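Local coordinates for protein GH61E (Thielavia terrestris, PDB 3EJA) that probably acts as a copper-dependent lytic polysaccharide monooxygenase that oxidatively cleaves the glycosidic bonds of cellulose and related polysaccharides, and binds magnesium here, at residues A[142-145]-A[149-152]; A[135-140]-A[177-182]; A[26-31]-A[37-42]. All coordinates share one frame; numbering follows the deposited sequence. Where two conformers were deposited one is given.

Contact 1 of 3, residues A[142-145]-A[149-152]. With SO4 (sulfate ion), chain I.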
loop_
_atom_site.group_PDB
_atom_site.type_symbol
_atom_site.label_atom_id
_atom_site.label_comp_id
_atom_site.label_asym_id
_atom_site.label_seq_id
_atom_site.Cartn_x
_atom_site.Cartn_y
_atom_site.Cartn_z
ATOM N N HIS A 142 4.417 -8.610 -14.199
ATOM C CA HIS A 142 4.672 -8.911 -15.620
ATOM C C HIS A 142 6.061 -9.502 -15.914
ATOM O O HIS A 142 6.251 -10.171 -16.934
ATOM C CB HIS A 142 4.429 -7.662 -16.485
ATOM C CG HIS A 142 5.200 -6.461 -16.036
ATOM N ND1 HIS A 142 4.947 -5.819 -14.843
ATOM C CD2 HIS A 142 6.219 -5.785 -16.618
ATOM C CE1 HIS A 142 5.784 -4.809 -14.705
ATOM N NE2 HIS A 142 6.564 -4.762 -15.770
ATOM N N VAL A 143 7.030 -9.255 -15.035
ATOM C CA VAL A 143 8.336 -9.916 -15.122
ATOM C C VAL A 143 8.752 -10.552 -13.781
ATOM O O VAL A 143 9.944 -10.619 -13.449
ATOM C CB VAL A 143 9.450 -8.960 -15.673
ATOM C CG1 VAL A 143 9.188 -8.596 -17.150
ATOM C CG2 VAL A 143 9.590 -7.688 -14.804
ATOM N N ALA A 144 7.766 -11.035 -13.029
ATOM C CA ALA A 144 7.999 -11.519 -11.661
ATOM C C ALA A 144 8.358 -13.005 -11.561
ATOM O O ALA A 144 8.462 -13.543 -10.455
ATOM C CB ALA A 144 6.798 -11.195 -10.770
ATOM N N GLN A 145 8.574 -13.665 -12.700
ATOM C CA GLN A 145 8.908 -15.101 -12.691
ATOM C C GLN A 145 10.320 -15.390 -12.163
ATOM O O GLN A 145 10.662 -16.539 -11.873
ATOM C CB GLN A 145 8.699 -15.734 -14.080
ATOM C CG GLN A 145 9.805 -15.451 -15.106
ATOM C CD GLN A 145 9.901 -13.987 -15.522
ATOM O OE1 GLN A 145 8.890 -13.277 -15.612
ATOM N NE2 GLN A 145 11.118 -13.538 -15.812
ATOM N N GLY A 149 12.118 -9.909 -9.423
ATOM C CA GLY A 149 11.442 -9.423 -10.628
ATOM C C GLY A 149 10.172 -8.603 -10.404
ATOM O O GLY A 149 9.831 -7.755 -11.230
ATOM N N ALA A 150 9.472 -8.841 -9.291
ATOM C CA ALA A 150 8.266 -8.072 -8.955
ATOM C C ALA A 150 8.575 -6.568 -8.826
ATOM O O ALA A 150 9.637 -6.192 -8.331
ATOM C CB ALA A 150 7.631 -8.596 -7.670
ATOM N N GLN A 151 7.647 -5.724 -9.277
ATOM C CA GLN A 151 7.846 -4.263 -9.225
ATOM C C GLN A 151 6.828 -3.616 -8.288
ATOM O O GLN A 151 5.625 -3.643 -8.556
ATOM C CB GLN A 151 7.766 -3.653 -10.633
ATOM C CG GLN A 151 8.859 -4.146 -11.570
ATOM C CD GLN A 151 8.722 -3.628 -12.996
ATOM O OE1 GLN A 151 7.805 -2.863 -13.319
ATOM N NE2 GLN A 151 9.642 -4.046 -13.859
ATOM N N PHE A 152 7.316 -3.052 -7.183
ATOM C CA PHE A 152 6.442 -2.413 -6.192
ATOM C C PHE A 152 6.304 -0.913 -6.424
ATOM O O PHE A 152 7.297 -0.184 -6.441
ATOM C CB PHE A 152 6.951 -2.687 -4.761
ATOM C CG PHE A 152 6.903 -4.145 -4.375
ATOM C CD1 PHE A 152 7.897 -5.026 -4.803
ATOM C CD2 PHE A 152 5.864 -4.634 -3.582
ATOM C CE1 PHE A 152 7.853 -6.380 -4.464
ATOM C CE2 PHE A 152 5.806 -5.987 -3.232
ATOM C CZ PHE A 152 6.804 -6.867 -3.675
HETATM S S SO4 I . 9.585 -3.268 -17.440
HETATM O O1 SO4 I . 10.253 -4.054 -16.407
HETATM O O2 SO4 I . 9.567 -4.037 -18.680
HETATM O O3 SO4 I . 8.229 -2.939 -17.014
HETATM O O4 SO4 I . 10.325 -2.026 -17.659
HETATM O O HOH W 1 7.190 -7.842 -12.514
#
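Gly149 lies against the backbone of Val143 and Ala144, where the chain turns back on itself. Its CA makes a C-H...O contact with Val143 O at 3.4 Å. A beta carbon on this residue would run into that same oxygen, so the close approach depends on glycine. A water joins the two segments beside this point. It accepts from Val143 N and donates to Gly149 O, both at 2.9 Å.

Ala150 adds a small apolar touch. Its CB meets Ala144 CB at 4.1 Å, although this CB is directed away from the other segment overall.

Gln151 carries the polar part. Its chain is extended beyond CG and brings the amide to the edge of the His142 ring. The amide and ring planes stand nearly perpendicular, at 89°. Gln151 OE1 lies near the ring plane, 3.1 Å from His142 CE1, and also accepts from Tyr153 OH. CG of His142 lies between the backbone N and the carbonyl carbon (chi1 54°), which brings the ring to the Gln151 amide. Val143 CG2 sits over one ring face, near the rim, and also approaches Gln151 NE2.

A sulfate bridges the two side chains. His142 NE2 donates to sulfate O3 at 2.8 Å, and Gln151 NE2 donates to sulfate O1 at 2.6 Å. The ion probably comes from the crystallisation liquor. Both residues are assigned to the O2 site of a nearly identical protein, which fits their place here: His142 stacks on His68, a magnesium ligand together with His1 and Tyr153.

Phe152 leads into the body of strand 151-162 and packs against Glu137 and Ile139. The contact thus forms the loop end between antiparallel neighbours 130-140 and 151-162, with Gln151 bonded through its backbone to Gly140.

Contact 2 of 3, residues A[135-140]-A[177-182]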
loop_
_atom_site.group_PDB
_atom_site.type_symbol
_atom_site.label_atom_id
_atom_site.label_comp_id
_atom_site.label_asym_id
_atom_site.label_seq_id
_atom_site.Cartn_x
_atom_site.Cartn_y
_atom_site.Cartn_z
ATOM N N ARG A 135 -0.449 3.283 3.661
ATOM C CA ARG A 135 0.486 2.823 2.644
ATOM C C ARG A 135 -0.263 2.281 1.430
ATOM O O ARG A 135 -1.101 1.378 1.571
ATOM C CB ARG A 135 1.410 1.753 3.243
ATOM C CG ARG A 135 2.385 1.107 2.267
ATOM C CD ARG A 135 3.197 0.012 2.973
ATOM N NE ARG A 135 4.145 -0.635 2.061
ATOM C CZ ARG A 135 3.850 -1.688 1.297
ATOM N NH1 ARG A 135 2.641 -2.237 1.344
ATOM N NH2 ARG A 135 4.767 -2.202 0.490
ATOM N N ALA A 136 0.043 2.843 0.255
ATOM C CA ALA A 136 -0.503 2.373 -1.029
ATOM C C ALA A 136 0.524 1.490 -1.693
ATOM O O ALA A 136 1.718 1.802 -1.677
ATOM C CB ALA A 136 -0.841 3.546 -1.950
ATOM N N GLU A 137 0.062 0.379 -2.261
ATOM C CA GLU A 137 0.933 -0.538 -2.954
ATOM C C GLU A 137 0.253 -1.136 -4.184
ATOM O O GLU A 137 -0.908 -1.525 -4.112
ATOM C CB GLU A 137 1.321 -1.654 -1.985
ATOM C CG GLU A 137 1.987 -2.861 -2.592
ATOM C CD GLU A 137 2.176 -3.940 -1.559
ATOM O OE1 GLU A 137 3.259 -3.980 -0.964
ATOM O OE2 GLU A 137 1.234 -4.713 -1.305
ATOM N N GLN A 138 0.980 -1.205 -5.297
ATOM C CA GLN A 138 0.608 -2.103 -6.395
ATOM C C GLN A 138 1.846 -2.901 -6.771
ATOM O O GLN A 138 2.946 -2.357 -6.812
ATOM C CB GLN A 138 0.037 -1.359 -7.607
ATOM C CG GLN A 138 -0.792 -2.264 -8.554
ATOM C CD GLN A 138 -0.008 -2.807 -9.738
ATOM O OE1 GLN A 138 1.073 -2.306 -10.075
ATOM N NE2 GLN A 138 -0.578 -3.823 -10.412
ATOM N N ILE A 139 1.655 -4.200 -6.994
ATOM C CA ILE A 139 2.762 -5.094 -7.315
ATOM C C ILE A 139 2.653 -5.552 -8.766
ATOM O O ILE A 139 1.817 -6.398 -9.092
ATOM C CB ILE A 139 2.802 -6.328 -6.357
ATOM C CG1 ILE A 139 2.600 -5.890 -4.898
ATOM C CG2 ILE A 139 4.107 -7.109 -6.547
ATOM C CD1 ILE A 139 2.440 -7.042 -3.898
ATOM N N GLY A 140 3.491 -4.981 -9.630
ATOM C CA GLY A 140 3.555 -5.376 -11.042
ATOM C C GLY A 140 4.217 -6.732 -11.169
ATOM O O GLY A 140 5.370 -6.907 -10.737
ATOM N N GLY A 177 10.156 -6.732 6.262
ATOM C CA GLY A 177 9.890 -7.805 7.202
ATOM C C GLY A 177 8.742 -8.684 6.753
ATOM O O GLY A 177 8.827 -9.920 6.841
ATOM N N ALA A 178 7.675 -8.053 6.264
ATOM C CA ALA A 178 6.435 -8.754 5.926
ATOM C C ALA A 178 6.559 -9.663 4.708
ATOM O O ALA A 178 5.872 -10.679 4.637
ATOM C CB ALA A 178 5.303 -7.756 5.713
ATOM N N TYR A 179 7.411 -9.277 3.757
ATOM C CA TYR A 179 7.525 -9.969 2.472
ATOM C C TYR A 179 8.859 -10.688 2.310
ATOM O O TYR A 179 9.906 -10.194 2.743
ATOM C CB TYR A 179 7.378 -8.986 1.301
ATOM C CG TYR A 179 6.040 -8.281 1.191
ATOM C CD1 TYR A 179 4.901 -8.768 1.849
ATOM C CD2 TYR A 179 5.909 -7.136 0.407
ATOM C CE1 TYR A 179 3.666 -8.113 1.737
ATOM C CE2 TYR A 179 4.679 -6.481 0.282
ATOM C CZ TYR A 179 3.569 -6.967 0.950
ATOM O OH TYR A 179 2.354 -6.320 0.834
ATOM N N SER A 180 8.811 -11.844 1.661
ATOM C CA SER A 180 10.030 -12.510 1.227
ATOM C C SER A 180 10.031 -12.589 -0.298
ATOM O O SER A 180 8.967 -12.695 -0.918
ATOM C CB SER A 180 10.095 -13.909 1.849
ATOM O OG SER A 180 10.962 -14.772 1.140
ATOM N N ALA A 181 11.224 -12.546 -0.887
ATOM C CA ALA A 181 11.384 -12.612 -2.345
ATOM C C ALA A 181 10.843 -13.896 -2.978
ATOM O O ALA A 181 10.634 -13.946 -4.191
ATOM C CB ALA A 181 12.850 -12.397 -2.739
ATOM N N THR A 182 10.613 -14.930 -2.167
ATOM C CA THR A 182 10.087 -16.202 -2.689
ATOM C C THR A 182 8.605 -16.424 -2.361
ATOM O O THR A 182 8.056 -17.490 -2.655
ATOM C CB THR A 182 10.923 -17.436 -2.226
ATOM O OG1 THR A 182 10.941 -17.495 -0.791
ATOM C CG2 THR A 182 12.352 -17.372 -2.766
#
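Glu137 and Tyr179 come from opposite directions and meet in the buried interior. Tyr179 OH donates to Glu137 OE2 at 2.9 Å, and OE2 accepts with its syn lone pair. The other carboxylate oxygen, OE1, lies in the plane of the tyrosine ring at its edge, 3.1 Å from Tyr179 CE2. Carboxylate and ring are tilted by 34°.

Arg135, two residues back, closes in from the same strand. Its chain is extended as far as NE, with CG opposite the backbone N (chi1 176°), and this carries the guanidinium to the carboxylate. Arg135 NH2 forms a salt bridge with Glu137 OE1 at 2.7 Å. OE1 lies close to the guanidinium plane, but is met from above the carboxylate plane. Arg135 NH1 gives a weak bond to the same OE1.

Beyond these side chains the pairing is loose. Gly177 and Thr182 are exposed and stay well away from the strand.

Tyr75 OH bonds to Tyr179 OH, Gln73 NE2 bonds to Glu137 OE2, and Phe175 makes a cation-pi contact with Arg135 and meets the Tyr179 ring edge to face. Replacing Glu137 by alanine would probably leave Arg135 without its carboxylate partner and the Tyr179 hydroxyl without this acceptor, with Tyr75 still beside it. The shared bonds probably stabilise the negative charge of Glu137, so the Tyr179 phenol can tie the 177-182 loop to a carboxylate that Arg135 holds on strand 130-140.

Contact 3 of 3, residues A[26-31]-A[37-42]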
loop_
_atom_site.group_PDB
_atom_site.type_symbol
_atom_site.label_atom_id
_atom_site.label_comp_id
_atom_site.label_asym_id
_atom_site.label_seq_id
_atom_site.Cartn_x
_atom_site.Cartn_y
_atom_site.Cartn_z
ATOM N N GLY A 26 9.531 5.109 -11.291
ATOM C CA GLY A 26 10.194 3.811 -11.069
ATOM C C GLY A 26 9.572 2.983 -9.957
ATOM O O GLY A 26 8.519 3.338 -9.432
ATOM N N TYR A 27 10.241 1.897 -9.567
ATOM C CA TYR A 27 9.665 0.934 -8.620
ATOM C C TYR A 27 10.675 0.458 -7.570
ATOM O O TYR A 27 11.882 0.633 -7.739
ATOM C CB TYR A 27 9.107 -0.279 -9.383
ATOM C CG TYR A 27 10.147 -0.994 -10.218
ATOM C CD1 TYR A 27 11.002 -1.933 -9.643
ATOM C CD2 TYR A 27 10.279 -0.726 -11.577
ATOM C CE1 TYR A 27 11.971 -2.586 -10.401
ATOM C CE2 TYR A 27 11.237 -1.381 -12.346
ATOM C CZ TYR A 27 12.079 -2.304 -11.748
ATOM O OH TYR A 27 13.027 -2.951 -12.508
ATOM N N VAL A 28 10.167 -0.142 -6.495
ATOM C CA VAL A 28 11.007 -0.849 -5.540
ATOM C C VAL A 28 11.065 -2.319 -5.977
ATOM O O VAL A 28 10.025 -2.931 -6.233
ATOM C CB VAL A 28 10.464 -0.733 -4.089
ATOM C CG1 VAL A 28 11.408 -1.435 -3.095
ATOM C CG2 VAL A 28 10.277 0.725 -3.707
ATOM N N GLY A 29 12.274 -2.863 -6.091
ATOM C CA GLY A 29 12.474 -4.278 -6.453
ATOM C C GLY A 29 12.995 -5.157 -5.318
ATOM O O GLY A 29 12.991 -6.380 -5.428
ATOM N N ASP A 30 13.440 -4.530 -4.232
ATOM C CA ASP A 30 14.072 -5.220 -3.100
ATOM C C ASP A 30 13.149 -5.186 -1.881
ATOM O O ASP A 30 13.014 -4.136 -1.248
ATOM C CB ASP A 30 15.391 -4.503 -2.779
ATOM C CG ASP A 30 16.184 -5.154 -1.644
ATOM O OD1 ASP A 30 15.730 -6.134 -1.005
ATOM O OD2 ASP A 30 17.293 -4.656 -1.397
ATOM N N VAL A 31 12.533 -6.320 -1.539
ATOM C CA VAL A 31 11.567 -6.346 -0.424
ATOM C C VAL A 31 12.218 -6.154 0.955
ATOM O O VAL A 31 11.523 -5.948 1.960
ATOM C CB VAL A 31 10.694 -7.625 -0.418
ATOM C CG1 VAL A 31 9.909 -7.734 -1.725
ATOM C CG2 VAL A 31 11.545 -8.892 -0.149
ATOM N N ARG A 37 8.662 0.191 2.513
ATOM C CA ARG A 37 7.635 0.762 3.385
ATOM C C ARG A 37 6.860 1.915 2.720
ATOM O O ARG A 37 5.665 1.778 2.447
ATOM C CB ARG A 37 8.227 1.198 4.734
ATOM C CG ARG A 37 7.165 1.543 5.775
ATOM C CD ARG A 37 7.789 2.097 7.048
ATOM N NE ARG A 37 8.774 1.172 7.612
ATOM C CZ ARG A 37 9.677 1.491 8.534
ATOM N NH1 ARG A 37 9.733 2.730 9.024
ATOM N NH2 ARG A 37 10.527 0.563 8.965
ATOM N N CYS A 38 7.535 3.038 2.480
ATOM C CA CYS A 38 6.892 4.254 1.954
ATOM C C CYS A 38 7.628 4.862 0.750
ATOM O O CYS A 38 7.404 6.022 0.402
ATOM C CB CYS A 38 6.755 5.300 3.071
ATOM S SG CYS A 38 5.598 4.836 4.362
ATOM N N PHE A 39 8.493 4.068 0.121
ATOM C CA PHE A 39 9.274 4.491 -1.046
ATOM C C PHE A 39 10.115 5.741 -0.735
ATOM O O PHE A 39 10.235 6.653 -1.564
ATOM C CB PHE A 39 8.364 4.717 -2.276
ATOM C CG PHE A 39 8.993 4.325 -3.601
ATOM C CD1 PHE A 39 10.381 4.348 -3.792
ATOM C CD2 PHE A 39 8.178 3.954 -4.672
ATOM C CE1 PHE A 39 10.944 3.978 -5.024
ATOM C CE2 PHE A 39 8.728 3.592 -5.906
ATOM C CZ PHE A 39 10.107 3.606 -6.085
ATOM N N GLN A 40 10.686 5.778 0.471
ATOM C CA GLN A 40 11.588 6.860 0.864
ATOM C C GLN A 40 12.832 6.277 1.512
ATOM O O GLN A 40 12.760 5.738 2.618
ATOM C CB GLN A 40 10.906 7.832 1.844
ATOM C CG GLN A 40 9.874 8.765 1.233
ATOM C CD GLN A 40 9.450 9.872 2.200
ATOM O OE1 GLN A 40 9.296 9.647 3.408
ATOM N NE2 GLN A 40 9.250 11.069 1.665
ATOM N N ALA A 41 13.976 6.393 0.835
ATOM C CA ALA A 41 15.254 5.978 1.429
ATOM C C ALA A 41 15.525 6.754 2.724
ATOM O O ALA A 41 16.058 6.201 3.697
ATOM C CB ALA A 41 16.400 6.162 0.439
ATOM N N THR A 42 15.163 8.037 2.727
ATOM C CA THR A 42 15.174 8.841 3.948
ATOM C C THR A 42 13.780 9.395 4.200
ATOM O O THR A 42 13.264 10.186 3.401
ATOM C CB THR A 42 16.160 10.028 3.888
ATOM O OG1 THR A 42 17.479 9.537 3.648
ATOM C CG2 THR A 42 16.141 10.808 5.212
#
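Val28 and Phe39 pass each other in opposite directions, and the valine methyl ends up flat on the phenylalanine ring. Val28 CG2 stands 3.5 Å from the centroid of the Phe39 ring, only 9° off the ring normal. This is a well-centred CH-pi contact. Chi1 of -177° turns CG1 of Val28 opposite the backbone N and leaves CG2 beside that N, the branch that reaches the ring.

The far end of the same ring meets backbone. Phe39 CE2 points an edge at Gly26 O, 3.5 Å away and near the ring plane. Phe39 CZ comes equally near to the carbonyl carbon of Tyr27. The ring is therefore held over one face by a methyl and along its edge by the chain of residues 26 and 27. Outside the two segments, the Phe39 side chain also touches Asp20 and Asn21. Gly26 O is also bonded to Asn21 ND2.

Phe39 is the first residue to leave helical angles after the short helix 35-38, and its phi is positive. Next to it, Cys38 points away from the contact and forms a disulfide with Cys156 of strand 151-162.

The Tyr27 CB is directed away from the other segment, and its side chain touches Gln151 and Tyr153. Val28 is buried and also packs on Phe152. The arrangement is hydrophobic packing between a long loop and a helix end, laid on the beta sandwich of fibronectin type III type. Such loops around the sandwich are a feature of the AA9 family, and here one side of the loop borders the metal site.

How the contacts relate
The touching residues of contact 2 are all buried, whereas contacts 1 and 3 are partly buried. Contacts 1 and 2 share one sheet, through neighbouring strands 151-162 and 130-140, and contact 1 is nested within the loop closed by contact 2. Contact 3 precedes both in the chain. Phe152 ties all three together: its ring packs on Ile139 and Tyr179 of contact 2 and on Val31 of contact 3, and its O lies 2.9 Å from Val28 N. The chemistry follows position. Contact 1 is polar, with a water and an ion beside the metal site; contact 2 joins a phenol to a carboxylate paired with an arginine of its own strand; contact 3 is mainly apolar.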